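Local coordinates for putative lipoprotein GNA1162 (Neisseria meningitidis, PDB 4HRV) that probably binds lipid as a lipoprotein of the GNA1162-like (DUF799) family, though the structure alone does not show its precise role, at the interface of chains A and B. Numbering follows the deposited sequence. Chains: chain A/B, Putative lipoprotein GNA1162.

The interface of chains A and B. Residues chain A 126-129, 153; chain B 129-131, 142, 145.
A:Ser127 and B:Arg131 meet through their side chains as well as their backbones: chi1 of 69° sets A:Ser127 OG between its own backbone N and carbonyl carbon, while the B:Arg131 chain bends at chi3 (34°) and brings its guanidinium edge-on to that hydroxyl. The motif is an antiparallel strand pairing between two copies of this GNA1162-like protein, strand 122-132 of chain A against strand 122-133 of chain B, joining the sheets of the two chains into one; whether this pairing is the biological dimer the structure alone does not show. A:Ser127 OG lies in the guanidinium plane, 3.5 Å from B:Arg131 NE, a polar contact rather than a clear hydrogen bond. A:Ser129 faces its own counterpart near the two-fold axis, and A:Ser129 N donates to B:Ser129 O at 2.8 Å; the reciprocal bond runs from B:Ser129 N to A:Ser129 O. Two residues along each strand, A:Ser127 and B:Arg131 exchange a second pair of backbone bonds, B:Arg131 N reaching A:Ser127 O at 2.9 Å. Each chain's helix reaches over the seam onto the other's strand. The tip of A:Ile153, from helix 139-155, puts CD1 against B:Ile130 CG2 at 3.6 Å and, roughly at right angles, against B:Leu142 CD1 at 3.7 Å. From helix 139-154 of chain B, B:Leu145 sends CD2 to the backbone of A:Ser127, 3.6 Å from its CA, packing a methyl directly on the strand.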
# COMPACT_ATOMS: atom_id res chain seq x y z
N GLY A 126 1.47 3.63 11.31
CA GLY A 126 1.95 3.33 9.97
C GLY A 126 1.76 4.49 9.02
O GLY A 126 1.00 5.42 9.31
N SER A 127 2.46 4.45 7.89
CA SER A 127 2.29 5.47 6.87
C SER A 127 2.59 4.91 5.49
O SER A 127 3.26 3.88 5.36
CB SER A 127 3.13 6.71 7.18
OG SER A 127 4.51 6.46 7.05
N ALA A 128 2.07 5.58 4.47
CA ALA A 128 2.23 5.13 3.10
C ALA A 128 2.31 6.32 2.15
O ALA A 128 1.58 7.30 2.30
CB ALA A 128 1.07 4.24 2.72
N SER A 129 3.22 6.24 1.19
CA SER A 129 3.25 7.25 0.15
C SER A 129 3.30 6.55 -1.19
O SER A 129 4.15 5.69 -1.41
CB SER A 129 4.45 8.18 0.31
OG SER A 129 4.51 9.08 -0.77
N ILE A 153 6.72 -6.60 3.82
CA ILE A 153 6.84 -6.17 5.21
C ILE A 153 6.29 -7.22 6.17
O ILE A 153 6.83 -7.43 7.26
CB ILE A 153 6.13 -4.83 5.46
CG1 ILE A 153 6.72 -3.75 4.56
CG2 ILE A 153 6.26 -4.42 6.93
CD1 ILE A 153 5.93 -2.47 4.51
N SER B 129 6.08 3.60 -0.98
CA SER B 129 6.98 3.54 0.15
C SER B 129 6.09 3.44 1.38
O SER B 129 5.22 4.29 1.59
CB SER B 129 7.88 4.77 0.19
OG SER B 129 8.64 4.81 1.39
N ILE B 130 6.29 2.38 2.15
CA ILE B 130 5.39 2.06 3.25
C ILE B 130 6.20 1.83 4.50
O ILE B 130 7.25 1.17 4.47
CB ILE B 130 4.55 0.83 2.89
CG1 ILE B 130 3.62 1.18 1.73
CG2 ILE B 130 3.75 0.37 4.07
CD1 ILE B 130 2.98 -0.01 1.07
N ARG B 131 5.74 2.41 5.61
CA ARG B 131 6.47 2.39 6.86
C ARG B 131 5.55 1.95 7.99
O ARG B 131 4.35 2.24 7.98
CB ARG B 131 6.99 3.78 7.20
CG ARG B 131 7.79 4.45 6.09
CD ARG B 131 7.88 5.94 6.34
NE ARG B 131 7.96 6.25 7.76
CZ ARG B 131 9.09 6.40 8.44
NH1 ARG B 131 10.25 6.28 7.81
NH2 ARG B 131 9.06 6.68 9.73
N LEU B 142 -1.91 -2.08 8.01
CA LEU B 142 -1.08 -1.52 6.94
C LEU B 142 -1.79 -1.72 5.61
O LEU B 142 -1.78 -0.84 4.75
CB LEU B 142 0.29 -2.19 6.88
CG LEU B 142 1.53 -1.30 7.00
CD1 LEU B 142 2.71 -1.95 6.27
CD2 LEU B 142 1.28 0.09 6.47
N LEU B 145 -4.57 0.84 5.28
CA LEU B 145 -3.99 2.15 4.94
C LEU B 145 -3.57 2.27 3.48
O LEU B 145 -3.90 3.25 2.82
CB LEU B 145 -2.82 2.50 5.87
CG LEU B 145 -2.22 3.87 5.56
CD1 LEU B 145 -3.28 4.98 5.64
CD2 LEU B 145 -1.05 4.19 6.48